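Local coordinates for potential RNA-dependent RNA polymerase (Human picobirnavirus, PDB 5I62), which catalyses RNA-templated RNA synthesis from ribonucleoside triphosphates, probably in both transcription and genome replication of a small double-stranded RNA virus, at residues Arg35-Tyr39 and Val443-Tyr447; Leu338-Ala342 and Ser376-Leu382; Ser155-Cys160 and Arg172-Arg176. All coordinates share one frame. Residue numbers count along the deposited sequence, not the author numbering.

Interaction 1 of 3, residues Arg35-Tyr39 and Val443-Tyr447; sequences RTPFY and VTLRY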
ATOM      1  N   ARG A  35     -18.786 -12.804   5.505  1.00 23.24           N
ATOM      2  CA  ARG A  35     -19.527 -11.753   6.180  1.00 21.38           C
ATOM      3  C   ARG A  35     -19.208 -11.830   7.671  1.00 29.05           C
ATOM      4  O   ARG A  35     -19.164 -12.926   8.241  1.00 24.06           O
ATOM      5  CB  ARG A  35     -21.013 -11.951   5.897  1.00 25.00           C
ATOM      6  CG  ARG A  35     -21.960 -10.993   6.509  1.00 27.10           C
ATOM      7  CD  ARG A  35     -22.201  -9.714   5.705  1.00 23.91           C
ATOM      8  NE  ARG A  35     -23.357  -9.105   6.340  1.00 25.82           N
ATOM      9  CZ  ARG A  35     -23.322  -8.483   7.518  1.00 29.13           C
ATOM     10  NH1 ARG A  35     -22.161  -8.304   8.158  1.00 19.56           N
ATOM     11  NH2 ARG A  35     -24.448  -8.016   8.042  1.00 22.22           N
ATOM     12  N   THR A  36     -18.927 -10.683   8.289  1.00 22.22           N
ATOM     13  CA  THR A  36     -18.637 -10.624   9.721  1.00 24.92           C
ATOM     14  C   THR A  36     -19.952 -10.714  10.501  1.00 22.84           C
ATOM     15  O   THR A  36     -21.041 -10.669   9.928  1.00 23.16           O
ATOM     16  CB  THR A  36     -17.892  -9.328  10.067  1.00 22.34           C
ATOM     17  OG1 THR A  36     -18.799  -8.230   9.934  1.00 23.69           O
ATOM     18  CG2 THR A  36     -16.659  -9.102   9.174  1.00 24.47           C
ATOM     19  N   PRO A  37     -19.895 -10.826  11.835  1.00 25.67           N
ATOM     20  CA  PRO A  37     -21.135 -10.775  12.632  1.00 24.27           C
ATOM     21  C   PRO A  37     -21.763  -9.390  12.735  1.00 23.68           C
ATOM     22  O   PRO A  37     -22.818  -9.250  13.358  1.00 25.59           O
ATOM     23  CB  PRO A  37     -20.691 -11.266  14.023  1.00 25.65           C
ATOM     24  CG  PRO A  37     -19.309 -11.801  13.861  1.00 32.23           C
ATOM     25  CD  PRO A  37     -18.717 -11.137  12.667  1.00 23.96           C
ATOM     26  N   PHE A  38     -21.151  -8.369  12.148  1.00 20.23           N
ATOM     27  CA  PHE A  38     -21.674  -7.008  12.215  1.00 22.40           C
ATOM     28  C   PHE A  38     -23.079  -6.938  11.620  1.00 21.81           C
ATOM     29  O   PHE A  38     -23.282  -7.286  10.455  1.00 23.16           O
ATOM     30  CB  PHE A  38     -20.714  -6.083  11.465  1.00 21.72           C
ATOM     31  CG  PHE A  38     -21.053  -4.624  11.549  1.00 22.49           C
ATOM     32  CD1 PHE A  38     -21.010  -3.950  12.764  1.00 23.26           C
ATOM     33  CD2 PHE A  38     -21.346  -3.906  10.398  1.00 20.78           C
ATOM     34  CE1 PHE A  38     -21.304  -2.589  12.832  1.00 20.85           C
ATOM     35  CE2 PHE A  38     -21.636  -2.551  10.458  1.00 23.82           C
ATOM     36  CZ  PHE A  38     -21.608  -1.890  11.682  1.00 22.88           C
ATOM     37  N   TYR A  39     -24.044  -6.475  12.417  1.00 21.44           N
ATOM     38  CA  TYR A  39     -25.450  -6.425  12.008  1.00 24.51           C
ATOM     39  C   TYR A  39     -25.903  -7.756  11.400  1.00 25.47           C
ATOM     40  O   TYR A  39     -26.558  -7.809  10.357  1.00 25.20           O
ATOM     41  CB  TYR A  39     -25.713  -5.261  11.052  1.00 20.62           C
ATOM     42  CG  TYR A  39     -25.975  -3.961  11.777  1.00 24.59           C
ATOM     43  CD1 TYR A  39     -27.118  -3.806  12.544  1.00 26.55           C
ATOM     44  CD2 TYR A  39     -25.099  -2.886  11.676  1.00 23.76           C
ATOM     45  CE1 TYR A  39     -27.377  -2.632  13.212  1.00 26.29           C
ATOM     46  CE2 TYR A  39     -25.348  -1.696  12.340  1.00 24.94           C
ATOM     47  CZ  TYR A  39     -26.489  -1.580  13.111  1.00 24.96           C
ATOM     48  OH  TYR A  39     -26.762  -0.411  13.784  1.00 26.00           O
ATOM     49  N   VAL A 443     -11.915  -9.847  16.425  1.00 25.94           N
ATOM     50  CA  VAL A 443     -12.966  -9.216  15.624  1.00 29.50           C
ATOM     51  C   VAL A 443     -13.130  -7.757  16.032  1.00 28.12           C
ATOM     52  O   VAL A 443     -13.138  -6.850  15.188  1.00 22.96           O
ATOM     53  CB  VAL A 443     -14.297  -9.982  15.754  1.00 31.43           C
ATOM     54  CG1 VAL A 443     -15.389  -9.278  14.973  1.00 26.70           C
ATOM     55  CG2 VAL A 443     -14.151 -11.423  15.269  1.00 34.64           C
ATOM     56  N   THR A 444     -13.250  -7.515  17.341  1.00 24.29           N
ATOM     57  CA  THR A 444     -13.450  -6.166  17.852  1.00 24.96           C
ATOM     58  C   THR A 444     -12.257  -5.266  17.557  1.00 25.61           C
ATOM     59  O   THR A 444     -12.431  -4.080  17.249  1.00 22.37           O
ATOM     60  CB  THR A 444     -13.719  -6.205  19.359  1.00 29.76           C
ATOM     61  OG1 THR A 444     -14.868  -7.018  19.616  1.00 28.02           O
ATOM     62  CG2 THR A 444     -13.966  -4.801  19.893  1.00 27.10           C
ATOM     63  N   LEU A 445     -11.040  -5.798  17.677  1.00 23.14           N
ATOM     64  CA  LEU A 445      -9.866  -5.001  17.339  1.00 26.00           C
ATOM     65  C   LEU A 445      -9.910  -4.568  15.878  1.00 26.18           C
ATOM     66  O   LEU A 445      -9.556  -3.433  15.554  1.00 21.12           O
ATOM     67  CB  LEU A 445      -8.589  -5.785  17.631  1.00 27.07           C
ATOM     68  CG  LEU A 445      -8.310  -5.981  19.128  1.00 30.53           C
ATOM     69  CD1 LEU A 445      -7.188  -6.951  19.319  1.00 34.72           C
ATOM     70  CD2 LEU A 445      -7.958  -4.642  19.773  1.00 36.99           C
ATOM     71  N   ARG A 446     -10.339  -5.466  14.982  1.00 25.32           N
ATOM     72  CA  ARG A 446     -10.467  -5.088  13.578  1.00 27.46           C
ATOM     73  C   ARG A 446     -11.510  -3.988  13.399  1.00 21.81           C
ATOM     74  O   ARG A 446     -11.254  -2.998  12.705  1.00 24.55           O
ATOM     75  CB  ARG A 446     -10.806  -6.308  12.720  1.00 26.64           C
ATOM     76  CG  ARG A 446     -10.946  -6.009  11.214  1.00 19.28           C
ATOM     77  CD  ARG A 446     -11.286  -7.287  10.423  1.00 30.27           C
ATOM     78  NE  ARG A 446     -11.556  -6.978   9.018  1.00 35.26           N
ATOM     79  CZ  ARG A 446     -12.750  -6.640   8.540  1.00 29.16           C
ATOM     80  NH1 ARG A 446     -13.801  -6.579   9.350  1.00 26.55           N
ATOM     81  NH2 ARG A 446     -12.888  -6.345   7.254  1.00 31.64           N
ATOM     82  N   TYR A 447     -12.683  -4.138  14.035  1.00 20.79           N
ATOM     83  CA  TYR A 447     -13.711  -3.094  13.982  1.00 21.86           C
ATOM     84  C   TYR A 447     -13.141  -1.734  14.369  1.00 22.47           C
ATOM     85  O   TYR A 447     -13.410  -0.722  13.708  1.00 19.79           O
ATOM     86  CB  TYR A 447     -14.869  -3.411  14.920  1.00 19.11           C
ATOM     87  CG  TYR A 447     -15.795  -4.540  14.551  1.00 21.86           C
ATOM     88  CD1 TYR A 447     -15.873  -5.032  13.251  1.00 19.15           C
ATOM     89  CD2 TYR A 447     -16.613  -5.110  15.527  1.00 21.68           C
ATOM     90  CE1 TYR A 447     -16.748  -6.060  12.937  1.00 22.78           C
ATOM     91  CE2 TYR A 447     -17.481  -6.124  15.230  1.00 23.03           C
ATOM     92  CZ  TYR A 447     -17.545  -6.608  13.939  1.00 26.45           C
ATOM     93  OH  TYR A 447     -18.420  -7.634  13.661  1.00 24.94           O
TER
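The hydroxyl of Tyr447 ends against a backbone amide it does not bond: its OH lies 3.2 Å from Phe38 N, but the angle is poor. That amide is already used, because Phe38 N donates to Thr36 OG1 at 3.2 Å, two residues back, which makes Thr36-Phe38 an ST turn. The same OH sits 3.5 Å from Phe38 CB and 3.7 Å from Pro37 CD, so the tip of the tyrosine packs against the turn by van der Waals contact. The Phe38 and Tyr447 rings lie obliquely, centroids 5.8 Å apart and planes at 58°. One helical turn earlier, Val443 adds a loose apolar touch, its CG1 4.5 Å from Pro37 CD.

In the right-hand architecture of RNA-dependent RNA polymerases, helix 441-451 follows the palm in the chain and probably belongs to the thumb. Segment 35-39 would then carry the N-terminal part onto the thumb, as in related closed-hand polymerases, where N-terminal segments link fingers to thumb.

Only about 199 Å² is buried directly, and the polar ties go through the end of helix 419-427 and the start of strand 428-429. Thr36 OG1 is hydrogen-bonded to Leu426 O, while Arg446 stretches out so that NH2 reaches the carbonyls of Arg425 and Met428; its NH1 lies 3.8 Å from Thr36 CG2. Within the loop, Arg35 NH1 and NH2 each donate to Phe38 O at 2.8 Å. Leu426 touches both Phe38 and Tyr447.

Interaction 2 of 3, residues Leu338-Ala342 and Ser376-Leu382; sequences LQHEA and SYSRHGL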
ATOM      1  N   LEU A 338       8.268  12.882 -11.159  1.00 13.98           N
ATOM      2  CA  LEU A 338       7.182  13.124 -12.105  1.00 16.15           C
ATOM      3  C   LEU A 338       6.476  14.450 -11.814  1.00 14.09           C
ATOM      4  O   LEU A 338       6.139  15.209 -12.733  1.00 14.01           O
ATOM      5  CB  LEU A 338       6.180  11.963 -12.056  1.00 16.55           C
ATOM      6  CG  LEU A 338       6.560  10.613 -12.664  1.00 16.39           C
ATOM      7  CD1 LEU A 338       5.458   9.586 -12.363  1.00 17.16           C
ATOM      8  CD2 LEU A 338       6.777  10.746 -14.173  1.00 17.32           C
ATOM      9  N   GLN A 339       6.226  14.734 -10.534  1.00 16.12           N
ATOM     10  CA  GLN A 339       5.543  15.970 -10.164  1.00 14.28           C
ATOM     11  C   GLN A 339       6.398  17.177 -10.516  1.00 14.05           C
ATOM     12  O   GLN A 339       5.904  18.161 -11.078  1.00 15.79           O
ATOM     13  CB  GLN A 339       5.197  15.950  -8.666  1.00 13.52           C
ATOM     14  CG  GLN A 339       4.210  14.820  -8.269  1.00 13.74           C
ATOM     15  CD  GLN A 339       3.718  14.953  -6.834  1.00 14.80           C
ATOM     16  OE1 GLN A 339       4.449  15.394  -5.957  1.00 16.12           O
ATOM     17  NE2 GLN A 339       2.448  14.624  -6.610  1.00 16.55           N
ATOM     18  N   HIS A 340       7.691  17.127 -10.187  1.00 13.25           N
ATOM     19  CA  HIS A 340       8.579  18.225 -10.552  1.00 15.12           C
ATOM     20  C   HIS A 340       8.616  18.417 -12.059  1.00 18.87           C
ATOM     21  O   HIS A 340       8.591  19.554 -12.554  1.00 17.09           O
ATOM     22  CB  HIS A 340       9.993  17.964 -10.037  1.00 16.70           C
ATOM     23  CG  HIS A 340      10.178  18.289  -8.593  1.00 18.41           C
ATOM     24  ND1 HIS A 340      10.048  19.570  -8.101  1.00 17.73           N
ATOM     25  CD2 HIS A 340      10.460  17.501  -7.527  1.00 17.00           C
ATOM     26  CE1 HIS A 340      10.256  19.559  -6.794  1.00 20.07           C
ATOM     27  NE2 HIS A 340      10.508  18.314  -6.422  1.00 22.61           N
ATOM     28  N   GLU A 341       8.674  17.308 -12.803  1.00 13.98           N
ATOM     29  CA  GLU A 341       8.804  17.384 -14.255  1.00 14.89           C
ATOM     30  C   GLU A 341       7.573  18.013 -14.889  1.00 16.66           C
ATOM     31  O   GLU A 341       7.690  18.785 -15.847  1.00 19.58           O
ATOM     32  CB  GLU A 341       9.053  15.997 -14.844  1.00 17.58           C
ATOM     33  CG  GLU A 341       9.225  16.004 -16.355  1.00 18.43           C
ATOM     34  CD  GLU A 341       9.232  14.593 -16.923  1.00 25.67           C
ATOM     35  OE1 GLU A 341       8.223  13.864 -16.744  1.00 21.24           O
ATOM     36  OE2 GLU A 341      10.261  14.206 -17.522  1.00 23.51           O
ATOM     37  N   ALA A 342       6.384  17.707 -14.365  1.00 14.39           N
ATOM     38  CA  ALA A 342       5.179  18.344 -14.890  1.00 17.82           C
ATOM     39  C   ALA A 342       5.261  19.870 -14.759  1.00 19.52           C
ATOM     40  O   ALA A 342       4.950  20.607 -15.702  1.00 19.33           O
ATOM     41  CB  ALA A 342       3.945  17.803 -14.175  1.00 16.81           C
ATOM     42  N   SER A 376       2.258  14.657 -19.194  1.00 19.08           N
ATOM     43  CA  SER A 376       3.642  14.699 -18.735  1.00 17.38           C
ATOM     44  C   SER A 376       4.058  13.384 -18.089  1.00 16.97           C
ATOM     45  O   SER A 376       5.206  12.954 -18.238  1.00 16.44           O
ATOM     46  CB  SER A 376       3.842  15.856 -17.755  1.00 18.05           C
ATOM     47  OG  SER A 376       5.202  15.969 -17.361  1.00 16.76           O
ATOM     48  N   TYR A 377       3.144  12.750 -17.347  1.00 17.44           N
ATOM     49  CA  TYR A 377       3.451  11.475 -16.697  1.00 16.26           C
ATOM     50  C   TYR A 377       3.458  10.322 -17.703  1.00 18.26           C
ATOM     51  O   TYR A 377       4.365   9.482 -17.695  1.00 17.64           O
ATOM     52  CB  TYR A 377       2.420  11.166 -15.615  1.00 17.46           C
ATOM     53  CG  TYR A 377       2.408  11.988 -14.346  1.00 15.54           C
ATOM     54  CD1 TYR A 377       3.154  13.156 -14.203  1.00 15.24           C
ATOM     55  CD2 TYR A 377       1.615  11.587 -13.283  1.00 20.65           C
ATOM     56  CE1 TYR A 377       3.099  13.902 -13.029  1.00 15.58           C
ATOM     57  CE2 TYR A 377       1.562  12.304 -12.111  1.00 18.23           C
ATOM     58  CZ  TYR A 377       2.303  13.460 -11.983  1.00 17.67           C
ATOM     59  OH  TYR A 377       2.227  14.154 -10.794  1.00 16.06           O
ATOM     60  N   SER A 378       2.421  10.247 -18.549  1.00 17.35           N
ATOM     61  CA  SER A 378       2.163   9.048 -19.346  1.00 19.49           C
ATOM     62  C   SER A 378       3.248   8.794 -20.385  1.00 19.74           C
ATOM     63  O   SER A 378       3.472   7.642 -20.778  1.00 22.70           O
ATOM     64  CB  SER A 378       0.805   9.151 -20.028  1.00 24.04           C
ATOM     65  OG  SER A 378      -0.229   9.142 -19.062  1.00 31.03           O
ATOM     66  N   ARG A 379       3.924   9.842 -20.846  1.00 17.65           N
ATOM     67  CA  ARG A 379       4.969   9.674 -21.850  1.00 22.98           C
ATOM     68  C   ARG A 379       6.104   8.777 -21.370  1.00 19.02           C
ATOM     69  O   ARG A 379       6.893   8.299 -22.186  1.00 16.10           O
ATOM     70  CB  ARG A 379       5.525  11.038 -22.257  1.00 17.98           C
ATOM     71  CG  ARG A 379       6.180  11.757 -21.110  1.00 18.75           C
ATOM     72  CD  ARG A 379       6.640  13.144 -21.521  1.00 23.87           C
ATOM     73  NE  ARG A 379       6.742  14.062 -20.391  1.00 20.32           N
ATOM     74  CZ  ARG A 379       7.260  15.287 -20.480  1.00 31.14           C
ATOM     75  NH1 ARG A 379       7.730  15.710 -21.649  1.00 22.47           N
ATOM     76  NH2 ARG A 379       7.303  16.091 -19.411  1.00 21.17           N
ATOM     77  N   HIS A 380       6.212   8.543 -20.071  1.00 17.62           N
ATOM     78  CA  HIS A 380       7.222   7.633 -19.550  1.00 18.26           C
ATOM     79  C   HIS A 380       6.742   6.182 -19.530  1.00 19.72           C
ATOM     80  O   HIS A 380       7.348   5.350 -18.853  1.00 19.78           O
ATOM     81  CB  HIS A 380       7.640   8.085 -18.155  1.00 18.24           C
ATOM     82  CG  HIS A 380       8.132   9.495 -18.127  1.00 17.67           C
ATOM     83  ND1 HIS A 380       9.264   9.894 -18.799  1.00 19.36           N
ATOM     84  CD2 HIS A 380       7.615  10.613 -17.560  1.00 20.26           C
ATOM     85  CE1 HIS A 380       9.445  11.191 -18.621  1.00 19.81           C
ATOM     86  NE2 HIS A 380       8.459  11.652 -17.871  1.00 19.03           N
ATOM     87  N   GLY A 381       5.693   5.865 -20.280  1.00 19.36           N
ATOM     88  CA  GLY A 381       5.173   4.513 -20.309  1.00 21.08           C
ATOM     89  C   GLY A 381       4.203   4.194 -19.199  1.00 22.56           C
ATOM     90  O   GLY A 381       3.991   3.015 -18.904  1.00 20.68           O
ATOM     91  N   LEU A 382       3.606   5.206 -18.574  1.00 19.49           N
ATOM     92  CA  LEU A 382       2.664   5.010 -17.485  1.00 20.92           C
ATOM     93  C   LEU A 382       1.236   5.167 -17.990  1.00 22.06           C
ATOM     94  O   LEU A 382       0.968   5.913 -18.931  1.00 24.92           O
ATOM     95  CB  LEU A 382       2.949   5.984 -16.342  1.00 18.54           C
ATOM     96  CG  LEU A 382       4.406   5.880 -15.892  1.00 21.73           C
ATOM     97  CD1 LEU A 382       4.771   7.047 -14.975  1.00 21.20           C
ATOM     98  CD2 LEU A 382       4.632   4.498 -15.191  1.00 16.27           C
TER
HETATM   99  O   HOH W   1       5.958  14.328 -15.416  1.00 16.53           O
HETATM  100  O   HOH W   2       0.867  13.132  -8.780  1.00 15.40           O
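Leu338 is the apolar centre: its CB lies over the face of the Tyr377 ring, 4.0 Å from the centroid in a CH-pi contact, and its CD1 reaches Leu382 CD1 at 3.7 Å. This is palm packing. Helix 327-345, which follows a glycine-rich loop and corresponds to polymerase motif B, lies against the end of helix 370-378, in what is probably the motif D region after the hairpin 355-363 that bears the GDD sequence. Ala342 CB closes on Tyr377 CE1 at 4.2 Å, and Leu338 CD2 touches His380 CD2 at 3.5 Å.

Further out, water bridges the helices twice. One water donates to Leu338 O and to Glu341 OE1 and accepts from Ser376 OG; another joins Tyr377 OH to Gln339 NE2, which also bonds Gln355 O.

Glu341 anchors the polar edge. Its second oxygen, OE2, takes the Asp107 backbone amide, and His380 ND1 is bonded to Val104 O, so the loop leading to helix 108-116 is tied in as well. Arg379 is steered by Ser376, NE bonding Ser376 O at 2.9 Å, and its NH2 makes a long salt bridge of 3.6 Å to Glu341 OE1. That same OE1 receives a very short hydrogen bond from His380 NE2, 2.5 Å long.

Interaction 3 of 3, residues Ser155-Cys160 and Arg172-Arg176; sequences SKTIPC and RQNGR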
ATOM      1  N   SER A 155      18.440 -17.941  11.496  1.00 20.78           N
ATOM      2  CA  SER A 155      19.789 -18.482  11.589  1.00 25.39           C
ATOM      3  C   SER A 155      20.168 -19.232  10.321  1.00 23.20           C
ATOM      4  O   SER A 155      21.351 -19.327   9.993  1.00 27.71           O
ATOM      5  CB  SER A 155      19.921 -19.400  12.807  1.00 23.97           C
ATOM      6  OG  SER A 155      19.055 -20.516  12.675  1.00 29.61           O
ATOM      7  N   LYS A 156      19.188 -19.762   9.600  1.00 19.30           N
ATOM      8  CA  LYS A 156      19.450 -20.416   8.323  1.00 20.75           C
ATOM      9  C   LYS A 156      19.574 -19.435   7.161  1.00 25.01           C
ATOM     10  O   LYS A 156      19.986 -19.838   6.069  1.00 22.86           O
ATOM     11  CB  LYS A 156      18.336 -21.409   8.006  1.00 22.52           C
ATOM     12  CG  LYS A 156      18.211 -22.546   9.005  1.00 25.91           C
ATOM     13  CD  LYS A 156      17.258 -23.599   8.459  1.00 26.09           C
ATOM     14  CE  LYS A 156      16.186 -23.959   9.467  1.00 38.40           C
ATOM     15  NZ  LYS A 156      15.050 -24.705   8.839  1.00 38.94           N
ATOM     16  N   THR A 157      19.211 -18.168   7.362  1.00 22.66           N
ATOM     17  CA  THR A 157      19.127 -17.202   6.276  1.00 22.74           C
ATOM     18  C   THR A 157      20.334 -16.280   6.217  1.00 20.40           C
ATOM     19  O   THR A 157      20.885 -16.047   5.135  1.00 22.85           O
ATOM     20  CB  THR A 157      17.836 -16.377   6.399  1.00 18.61           C
ATOM     21  OG1 THR A 157      16.717 -17.253   6.347  1.00 19.31           O
ATOM     22  CG2 THR A 157      17.710 -15.373   5.230  1.00 19.13           C
ATOM     23  N   ILE A 158      20.756 -15.744   7.354  1.00 20.75           N
ATOM     24  CA  ILE A 158      21.890 -14.823   7.369  1.00 21.29           C
ATOM     25  C   ILE A 158      23.164 -15.526   7.864  1.00 23.45           C
ATOM     26  O   ILE A 158      23.078 -16.457   8.641  1.00 21.88           O
ATOM     27  CB  ILE A 158      21.574 -13.577   8.215  1.00 22.71           C
ATOM     28  CG1 ILE A 158      21.267 -13.951   9.656  1.00 23.65           C
ATOM     29  CG2 ILE A 158      20.399 -12.806   7.611  1.00 23.66           C
ATOM     30  CD1 ILE A 158      21.093 -12.717  10.569  1.00 25.01           C
ATOM     31  N   PRO A 159      24.347 -15.080   7.403  1.00 26.14           N
ATOM     32  CA  PRO A 159      24.515 -14.007   6.423  1.00 24.07           C
ATOM     33  C   PRO A 159      24.100 -14.456   5.028  1.00 25.21           C
ATOM     34  O   PRO A 159      24.180 -15.651   4.712  1.00 21.77           O
ATOM     35  CB  PRO A 159      26.017 -13.706   6.491  1.00 27.73           C
ATOM     36  CG  PRO A 159      26.613 -15.043   6.798  1.00 28.40           C
ATOM     37  CD  PRO A 159      25.647 -15.667   7.787  1.00 29.37           C
ATOM     38  N   CYS A 160      23.633 -13.516   4.213  1.00 20.04           N
ATOM     39  CA  CYS A 160      23.134 -13.842   2.891  1.00 23.51           C
ATOM     40  C   CYS A 160      23.673 -12.851   1.867  1.00 24.46           C
ATOM     41  O   CYS A 160      24.044 -11.723   2.188  1.00 23.86           O
ATOM     42  CB  CYS A 160      21.591 -13.885   2.845  1.00 20.04           C
ATOM     43  SG  CYS A 160      20.742 -12.354   3.340  1.00 27.11           S
ATOM     44  N   ARG A 172      22.797 -16.950  -1.727  1.00 15.49           N
ATOM     45  CA  ARG A 172      23.688 -17.662  -0.814  1.00 19.51           C
ATOM     46  C   ARG A 172      23.257 -17.347   0.613  1.00 21.21           C
ATOM     47  O   ARG A 172      23.273 -16.185   1.021  1.00 19.92           O
ATOM     48  CB  ARG A 172      25.150 -17.264  -1.023  1.00 19.86           C
ATOM     49  CG  ARG A 172      25.821 -17.872  -2.229  1.00 24.87           C
ATOM     50  CD  ARG A 172      26.209 -19.344  -2.010  1.00 32.81           C
ATOM     51  NE  ARG A 172      27.091 -19.576  -0.863  1.00 31.14           N
ATOM     52  CZ  ARG A 172      27.480 -20.785  -0.452  1.00 29.71           C
ATOM     53  NH1 ARG A 172      27.067 -21.876  -1.098  1.00 29.24           N
ATOM     54  NH2 ARG A 172      28.283 -20.905   0.600  1.00 32.18           N
ATOM     55  N   GLN A 173      22.871 -18.368   1.369  1.00 15.97           N
ATOM     56  CA  GLN A 173      22.329 -18.181   2.711  1.00 18.84           C
ATOM     57  C   GLN A 173      23.076 -19.103   3.657  1.00 19.87           C
ATOM     58  O   GLN A 173      22.899 -20.322   3.582  1.00 16.15           O
ATOM     59  CB  GLN A 173      20.830 -18.484   2.763  1.00 18.77           C
ATOM     60  CG  GLN A 173      20.001 -17.681   1.788  1.00 18.26           C
ATOM     61  CD  GLN A 173      18.523 -18.019   1.849  1.00 22.06           C
ATOM     62  OE1 GLN A 173      17.730 -17.426   1.123  1.00 16.53           O
ATOM     63  NE2 GLN A 173      18.140 -18.973   2.737  1.00 16.21           N
ATOM     64  N   ASN A 174      23.910 -18.521   4.525  1.00 22.28           N
ATOM     65  CA  ASN A 174      24.666 -19.254   5.543  1.00 23.57           C
ATOM     66  C   ASN A 174      25.117 -20.632   5.062  1.00 20.19           C
ATOM     67  O   ASN A 174      24.708 -21.648   5.625  1.00 20.89           O
ATOM     68  CB  ASN A 174      23.831 -19.395   6.822  1.00 19.89           C
ATOM     69  CG  ASN A 174      24.660 -19.848   8.009  1.00 27.82           C
ATOM     70  OD1 ASN A 174      25.884 -19.783   7.969  1.00 25.81           O
ATOM     71  ND2 ASN A 174      23.996 -20.306   9.070  1.00 26.36           N
ATOM     72  N   GLY A 175      25.920 -20.687   3.992  1.00 22.89           N
ATOM     73  CA  GLY A 175      26.479 -21.951   3.530  1.00 19.59           C
ATOM     74  C   GLY A 175      25.674 -22.695   2.484  1.00 19.82           C
ATOM     75  O   GLY A 175      26.189 -23.656   1.909  1.00 18.86           O
ATOM     76  N   ARG A 176      24.435 -22.292   2.219  1.00 17.56           N
ATOM     77  CA  ARG A 176      23.599 -22.890   1.190  1.00 18.56           C
ATOM     78  C   ARG A 176      23.533 -21.965  -0.025  1.00 18.32           C
ATOM     79  O   ARG A 176      23.593 -20.748   0.112  1.00 18.05           O
ATOM     80  CB  ARG A 176      22.175 -23.122   1.701  1.00 17.21           C
ATOM     81  CG  ARG A 176      22.035 -24.146   2.809  1.00 16.63           C
ATOM     82  CD  ARG A 176      22.259 -23.523   4.185  1.00 18.42           C
ATOM     83  NE  ARG A 176      21.490 -24.213   5.226  1.00 21.86           N
ATOM     84  CZ  ARG A 176      21.523 -23.881   6.510  1.00 23.37           C
ATOM     85  NH1 ARG A 176      22.295 -22.875   6.910  1.00 19.37           N
ATOM     86  NH2 ARG A 176      20.786 -24.549   7.395  1.00 22.47           N
TER
HETATM   87  O   HOH W   3      19.396 -21.515   3.905  1.00 17.53           O
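Asn174 supplies both direct hydrogen bonds here. Its backbone N donates to Pro159 O at 2.9 Å, nearly straight, and its side-chain ND2 to Ser155 O at 3.0 Å. Asn174 and Gly175 are the central residues of a type I' turn that closes a tight two-residue beta hairpin: Gln173 N bonds Arg176 O and Arg176 N bonds Gln173 O, each at 2.8 Å. Arg176 NH1 then satisfies Asn174 O at 3.0 Å. Lys156 O accepts from a water (2.8 Å to the water oxygen) that in turn accepts from Gln173 NE2, and the Arg176 guanidinium lies with one face over that same carbonyl.

Beside the turn, Cys160 and Gln173 form an antiparallel non-hydrogen-bonded pair, with Cys160 CA only 3.0 Å from Arg172 O in a CA-H...O contact; Cys160 N is bonded instead to Glu129 OE1. A cis peptide before Pro159 lies in the link from helix 150-157 to strand 160-165. Thr157 and Ile158 rest on helix 208-228, Ile158 also on helix 129-135, and Gln173 on Trp178 of strand 176-189.

In the fold
The three contacts are far apart, with centres 41 to 42 Å from one another and nearest atoms about 29 to 30 Å, so none touches another. Interaction 1 spans most of the chain: its segments, 404 residues apart, bracket the other two, with interaction 3 completed before interaction 2 begins. Interactions 1 and 2 lie on opposite sides of the chain's centre. Each serves a different region: interaction 3 joins a helix to the mixed sheet of the probable fingers, interaction 2 packs two palm helices near the four-stranded antiparallel sheet, and interaction 1 carries the N-terminal part to the probable thumb, consistent with the encircled active site of RNA-dependent RNA polymerases.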